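Local coordinates for 3-carboxy-cis,cis-muconate cycloisomerase (PDB 1Q5N), which belongs to the mostly helical aspartase/fumarase (adenylosuccinate lyase) superfamily and is built as an assembly of four copies of one chain, at residues P163-H168 with S433-I438; H405-I410 with Q424-F429. All coordinates share one frame; numbering follows the deposited sequence.

Overall arrangement
Running from the N terminus, the chain passes through several helices before reaching the small antiparallel sheet whose strand 163-165 leads into helix 166-191, the first side of contact 1. Further long helices follow, among them 235-261, 290-311 and 323-351, and after them the helices of the C-terminal region. There contact 2 closes a short loop, bringing helix 406-410 against helix 422-428 across 13 residues. Soon afterwards, at 433-438, the chain returns to strand 163-165 and completes contact 1, which spans 264 residues. Contact 2 is therefore nested inside contact 1, their centres about 19 Å apart. Contact 2 joins two short helices of the C-terminal region; contact 1 ties the exit from them, ahead of helix 438-447, back to the sheet.

Contact 1: P163-H168 with S433-I438; sequences PITLGH and SYLGNI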
loop_
_atom_site.group_PDB
_atom_site.type_symbol
_atom_site.label_atom_id
_atom_site.label_comp_id
_atom_site.label_asym_id
_atom_site.label_seq_id
_atom_site.Cartn_x
_atom_site.Cartn_y
_atom_site.Cartn_z
ATOM N N PRO A 163 -2.189 -36.128 -9.148
ATOM C CA PRO A 163 -3.658 -36.003 -9.166
ATOM C C PRO A 163 -4.214 -35.516 -7.838
ATOM O O PRO A 163 -3.612 -35.769 -6.801
ATOM C CB PRO A 163 -4.145 -37.449 -9.409
ATOM C CG PRO A 163 -2.899 -38.203 -9.842
ATOM C CD PRO A 163 -1.786 -37.546 -9.067
ATOM N N ILE A 164 -5.349 -34.820 -7.884
ATOM C CA ILE A 164 -6.111 -34.442 -6.650
ATOM C C ILE A 164 -7.571 -34.644 -7.100
ATOM O O ILE A 164 -7.792 -35.292 -8.136
ATOM C CB ILE A 164 -5.922 -32.925 -6.211
ATOM C CG1 ILE A 164 -6.376 -31.976 -7.351
ATOM C CG2 ILE A 164 -4.470 -32.680 -5.851
ATOM C CD1 ILE A 164 -6.512 -30.511 -6.918
ATOM N N THR A 165 -8.563 -34.167 -6.337
ATOM C CA THR A 165 -9.954 -34.222 -6.829
ATOM C C THR A 165 -10.483 -32.791 -6.717
ATOM O O THR A 165 -10.002 -31.994 -5.905
ATOM C CB THR A 165 -10.896 -35.167 -6.026
ATOM O OG1 THR A 165 -11.098 -34.635 -4.715
ATOM C CG2 THR A 165 -10.296 -36.612 -5.927
ATOM N N LEU A 166 -11.449 -32.451 -7.556
ATOM C CA LEU A 166 -12.023 -31.139 -7.525
ATOM C C LEU A 166 -12.608 -30.926 -6.135
ATOM O O LEU A 166 -12.527 -29.841 -5.575
ATOM C CB LEU A 166 -13.109 -31.034 -8.576
ATOM C CG LEU A 166 -13.977 -29.781 -8.462
ATOM C CD1 LEU A 166 -13.064 -28.582 -8.585
ATOM C CD2 LEU A 166 -15.072 -29.727 -9.564
ATOM N N GLY A 167 -13.186 -31.984 -5.572
ATOM C CA GLY A 167 -13.771 -31.878 -4.249
ATOM C C GLY A 167 -12.731 -31.434 -3.235
ATOM O O GLY A 167 -13.064 -30.762 -2.257
ATOM N N HIS A 168 -11.472 -31.824 -3.409
ATOM C CA HIS A 168 -10.488 -31.374 -2.432
ATOM C C HIS A 168 -10.271 -29.802 -2.509
ATOM O O HIS A 168 -10.170 -29.151 -1.479
ATOM C CB HIS A 168 -9.184 -32.098 -2.632
ATOM C CG HIS A 168 -8.228 -31.905 -1.499
ATOM N ND1 HIS A 168 -6.898 -31.630 -1.696
ATOM C CD2 HIS A 168 -8.401 -32.010 -0.158
ATOM C CE1 HIS A 168 -6.282 -31.579 -0.526
ATOM N NE2 HIS A 168 -7.172 -31.805 0.426
ATOM N N SER A 433 -5.726 -44.146 -7.946
ATOM C CA SER A 433 -5.037 -44.983 -6.993
ATOM C C SER A 433 -3.905 -44.233 -6.246
ATOM O O SER A 433 -3.184 -44.820 -5.409
ATOM C CB SER A 433 -4.468 -46.173 -7.736
ATOM O OG SER A 433 -3.299 -45.736 -8.425
ATOM N N TYR A 434 -3.732 -42.936 -6.538
ATOM C CA TYR A 434 -2.665 -42.207 -5.868
ATOM C C TYR A 434 -3.134 -40.861 -5.304
ATOM O O TYR A 434 -2.576 -39.812 -5.645
ATOM C CB TYR A 434 -1.507 -42.008 -6.861
ATOM C CG TYR A 434 -0.206 -41.787 -6.161
ATOM C CD1 TYR A 434 0.262 -42.732 -5.269
ATOM C CD2 TYR A 434 0.584 -40.676 -6.436
ATOM C CE1 TYR A 434 1.477 -42.597 -4.674
ATOM C CE2 TYR A 434 1.803 -40.527 -5.853
ATOM C CZ TYR A 434 2.250 -41.499 -4.966
ATOM O OH TYR A 434 3.466 -41.400 -4.340
ATOM N N LEU A 435 -4.167 -40.913 -4.466
ATOM C CA LEU A 435 -4.772 -39.734 -3.881
ATOM C C LEU A 435 -4.493 -39.569 -2.386
ATOM O O LEU A 435 -5.028 -38.679 -1.758
ATOM C CB LEU A 435 -6.270 -39.770 -4.145
ATOM C CG LEU A 435 -6.676 -39.673 -5.617
ATOM C CD1 LEU A 435 -8.187 -39.992 -5.764
ATOM C CD2 LEU A 435 -6.393 -38.260 -6.162
ATOM N N GLY A 436 -3.646 -40.431 -1.831
ATOM C CA GLY A 436 -3.292 -40.351 -0.422
ATOM C C GLY A 436 -4.477 -40.201 0.523
ATOM O O GLY A 436 -5.463 -40.928 0.405
ATOM N N ASN A 437 -4.421 -39.259 1.460
ATOM C CA ASN A 437 -5.539 -39.136 2.378
ATOM C C ASN A 437 -6.503 -38.017 2.004
ATOM O O ASN A 437 -7.103 -37.401 2.879
ATOM C CB ASN A 437 -5.041 -38.940 3.819
ATOM C CG ASN A 437 -4.646 -37.481 4.111
ATOM O OD1 ASN A 437 -4.232 -36.729 3.211
ATOM N ND2 ASN A 437 -4.749 -37.093 5.372
ATOM N N ILE A 438 -6.695 -37.759 0.710
ATOM C CA ILE A 438 -7.634 -36.700 0.325
ATOM C C ILE A 438 -9.078 -36.893 0.836
ATOM O O ILE A 438 -9.747 -35.927 1.167
ATOM C CB ILE A 438 -7.646 -36.495 -1.215
ATOM C CG1 ILE A 438 -6.456 -35.632 -1.630
ATOM C CG2 ILE A 438 -8.931 -35.873 -1.656
ATOM C CD1 ILE A 438 -6.396 -35.418 -3.098
HETATM O O HOH W 1 -2.118 -37.142 -5.016
#
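At the junction where strand 163-165 becomes helix 166-191, a type II' beta turn from Leu-435 to Ile-438 packs Ile-438 and Leu-435 against Pro-163, Ile-164, Thr-165 and His-168. Ile-438 has the largest share. Its CG1 sits over the centre of one face of the His-168 ring, 4.1 Å from the centroid and 11° off the normal, a CH-pi contact. His-168 CG is anti to its backbone N (chi1 -168°), which carries the ring toward the turn, and NE2 is hydrogen-bonded to Gln-441 OE1. The other branch, Ile-438 CG2, lies 3.9 Å from His-168 CB, and Ile-438 CD1 reaches the strand backbone, 3.7 Å from Ile-164 CA. Leu-435 works with both methyls: CD2 is 3.8 Å from Pro-163 O, and CD1 is 4.0 Å from Thr-165 CG2, the two side chains crossing at about a right angle. Thr-165 is the N-cap of the helix, its OG1 accepting from His-168 N at 3.1 Å and also hydrogen-bonded to Arg-148 O. A second subunit joins in, packing its Val-200 on Ile-164 and its Ser-202 on Ile-438, so the buried junction also lies at a subunit interface. No direct hydrogen bond links the two segments; instead one water donates to both Pro-163 O, at 2.7 Å, and Tyr-434 O, at 2.8 Å.

Contact 2: H405-I410 with Q424-F429; sequences HLKDII and QLDEIF
One face of the Phe-429 ring is taken by Lys-407, whose CB sits over the centre, 3.8 Å from the centroid, in a CH-pi contact. At the edge of that ring, in its plane, lies Leu-425 O of its own segment. The His-405 ring meets Phe-429 with its own edge: His-405 CE1 is 3.9 Å from Phe-429 CD2, and the two rings are set obliquely to one another. In the His-405 plane, too, is Lys-407 N, which donates to His-405 ND1 at 2.9 Å, so the histidine caps the start of helix 406-410 while its ring is fixed beside the phenylalanine. Two aliphatic side chains add to the grip on Phe-429: Leu-406 CG is 4.1 Å from Phe-429 CZ, and Ile-410 CG2 is 4.0 Å from Phe-429 CE1. Beyond the ring the side chain of Lys-407 bends at chi3 (84°), which turns CE toward Asp-426. Its NZ then makes a salt bridge with Asp-426 OD1 at 2.8 Å, coming from above the carboxylate, 49° out of its plane. A water accepts from Lys-407 NZ and donates to Asp-426 O, a second link from the ammonium group to the same residue. Val-375 of helix 372-383 also touches Phe-429 and Ile-410, and Ala-395 of helix 385-402 touches Leu-406 and Ile-410. Segments 406-410 and 424-428 run roughly antiparallel, at 143°, as part of the small all-helical C-terminal region of the adenylosuccinate lyase family.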
loop_
_atom_site.group_PDB
_atom_site.type_symbol
_atom_site.label_atom_id
_atom_site.label_comp_id
_atom_site.label_asym_id
_atom_site.label_seq_id
_atom_site.Cartn_x
_atom_site.Cartn_y
_atom_site.Cartn_z
ATOM N N HIS A 405 3.706 -43.960 -24.001
ATOM C CA HIS A 405 3.164 -43.790 -22.665
ATOM C C HIS A 405 4.088 -44.577 -21.704
ATOM O O HIS A 405 4.576 -45.671 -22.023
ATOM C CB HIS A 405 1.730 -44.342 -22.631
ATOM C CG HIS A 405 0.950 -43.997 -21.394
ATOM N ND1 HIS A 405 1.184 -44.595 -20.169
ATOM C CD2 HIS A 405 -0.061 -43.111 -21.195
ATOM C CE1 HIS A 405 0.358 -44.083 -19.267
ATOM N NE2 HIS A 405 -0.407 -43.180 -19.860
ATOM N N LEU A 406 4.340 -44.024 -20.527
ATOM C CA LEU A 406 5.176 -44.722 -19.574
ATOM C C LEU A 406 4.646 -46.136 -19.272
ATOM O O LEU A 406 5.441 -47.020 -18.959
ATOM C CB LEU A 406 5.304 -43.918 -18.262
ATOM C CG LEU A 406 6.236 -44.523 -17.201
ATOM C CD1 LEU A 406 7.713 -44.570 -17.677
ATOM C CD2 LEU A 406 6.108 -43.714 -15.945
ATOM N N LYS A 407 3.328 -46.348 -19.327
ATOM C CA LYS A 407 2.790 -47.687 -19.020
ATOM C C LYS A 407 3.319 -48.699 -20.067
ATOM O O LYS A 407 3.745 -49.787 -19.717
ATOM C CB LYS A 407 1.231 -47.711 -18.977
ATOM C CG LYS A 407 0.658 -49.043 -18.429
ATOM C CD LYS A 407 -0.872 -49.013 -18.157
ATOM C CE LYS A 407 -1.729 -49.288 -19.401
ATOM N NZ LYS A 407 -3.181 -48.962 -19.134
ATOM N N ASP A 408 3.312 -48.315 -21.338
ATOM C CA ASP A 408 3.815 -49.173 -22.394
ATOM C C ASP A 408 5.244 -49.582 -22.151
ATOM O O ASP A 408 5.588 -50.740 -22.374
ATOM C CB ASP A 408 3.708 -48.483 -23.739
ATOM C CG ASP A 408 2.263 -48.161 -24.088
ATOM O OD1 ASP A 408 1.351 -48.846 -23.506
ATOM O OD2 ASP A 408 2.046 -47.243 -24.940
ATOM N N ILE A 409 6.073 -48.671 -21.648
ATOM C CA ILE A 409 7.471 -48.999 -21.417
ATOM C C ILE A 409 7.667 -49.848 -20.160
ATOM O O ILE A 409 8.351 -50.863 -20.160
ATOM C CB ILE A 409 8.333 -47.716 -21.273
ATOM C CG1 ILE A 409 8.283 -46.911 -22.557
ATOM C CG2 ILE A 409 9.739 -48.068 -20.825
ATOM C CD1 ILE A 409 8.602 -47.673 -23.802
ATOM N N ILE A 410 7.059 -49.442 -19.068
ATOM C CA ILE A 410 7.267 -50.186 -17.859
ATOM C C ILE A 410 6.735 -51.613 -17.947
ATOM O O ILE A 410 7.341 -52.520 -17.379
ATOM C CB ILE A 410 6.682 -49.410 -16.642
ATOM C CG1 ILE A 410 7.786 -49.231 -15.608
ATOM C CG2 ILE A 410 5.546 -50.150 -15.989
ATOM C CD1 ILE A 410 7.932 -47.829 -15.190
ATOM N N GLN A 424 -2.829 -55.688 -12.753
ATOM C CA GLN A 424 -2.305 -54.958 -11.586
ATOM C C GLN A 424 -1.561 -53.670 -12.033
ATOM O O GLN A 424 -1.525 -52.673 -11.310
ATOM C CB GLN A 424 -1.344 -55.825 -10.777
ATOM C CG GLN A 424 -1.973 -56.960 -9.987
ATOM C CD GLN A 424 -0.918 -57.970 -9.510
ATOM O OE1 GLN A 424 -0.069 -58.416 -10.291
ATOM N NE2 GLN A 424 -0.969 -58.328 -8.235
ATOM N N LEU A 425 -0.958 -53.716 -13.215
ATOM C CA LEU A 425 -0.276 -52.571 -13.759
ATOM C C LEU A 425 -1.302 -51.505 -14.149
ATOM O O LEU A 425 -1.051 -50.314 -13.948
ATOM C CB LEU A 425 0.537 -52.940 -14.999
ATOM C CG LEU A 425 1.981 -53.347 -14.741
ATOM C CD1 LEU A 425 2.743 -53.306 -16.067
ATOM C CD2 LEU A 425 2.630 -52.404 -13.745
ATOM N N ASP A 426 -2.432 -51.911 -14.728
ATOM C CA ASP A 426 -3.433 -50.925 -15.094
ATOM C C ASP A 426 -3.963 -50.219 -13.844
ATOM O O ASP A 426 -4.318 -49.050 -13.900
ATOM C CB ASP A 426 -4.609 -51.545 -15.874
ATOM C CG ASP A 426 -4.201 -52.048 -17.256
ATOM O OD1 ASP A 426 -3.240 -51.504 -17.862
ATOM O OD2 ASP A 426 -4.858 -52.992 -17.746
ATOM N N GLU A 427 -4.003 -50.921 -12.718
ATOM C CA GLU A 427 -4.494 -50.319 -11.485
ATOM C C GLU A 427 -3.484 -49.333 -10.917
ATOM O O GLU A 427 -3.842 -48.258 -10.453
ATOM C CB GLU A 427 -4.822 -51.393 -10.444
ATOM C CG GLU A 427 -6.087 -52.184 -10.768
ATOM C CD GLU A 427 -7.372 -51.335 -10.735
ATOM O OE1 GLU A 427 -7.686 -50.593 -11.714
ATOM O OE2 GLU A 427 -8.077 -51.414 -9.702
ATOM N N ILE A 428 -2.221 -49.715 -10.949
ATOM C CA ILE A 428 -1.163 -48.854 -10.483
ATOM C C ILE A 428 -1.146 -47.528 -11.290
ATOM O O ILE A 428 -0.891 -46.478 -10.744
ATOM C CB ILE A 428 0.176 -49.626 -10.543
ATOM C CG1 ILE A 428 0.287 -50.459 -9.259
ATOM C CG2 ILE A 428 1.375 -48.673 -10.647
ATOM C CD1 ILE A 428 1.042 -51.769 -9.445
ATOM N N PHE A 429 -1.494 -47.571 -12.563
ATOM C CA PHE A 429 -1.505 -46.363 -13.378
ATOM C C PHE A 429 -2.778 -45.495 -13.355
ATOM O O PHE A 429 -2.823 -44.494 -14.061
ATOM C CB PHE A 429 -1.147 -46.693 -14.848
ATOM C CG PHE A 429 0.336 -46.681 -15.123
ATOM C CD1 PHE A 429 1.137 -47.763 -14.758
ATOM C CD2 PHE A 429 0.940 -45.559 -15.709
ATOM C CE1 PHE A 429 2.524 -47.727 -14.962
ATOM C CE2 PHE A 429 2.318 -45.504 -15.918
ATOM C CZ PHE A 429 3.116 -46.583 -15.548
HETATM O O HOH W 2 -4.231 -47.779 -16.505
#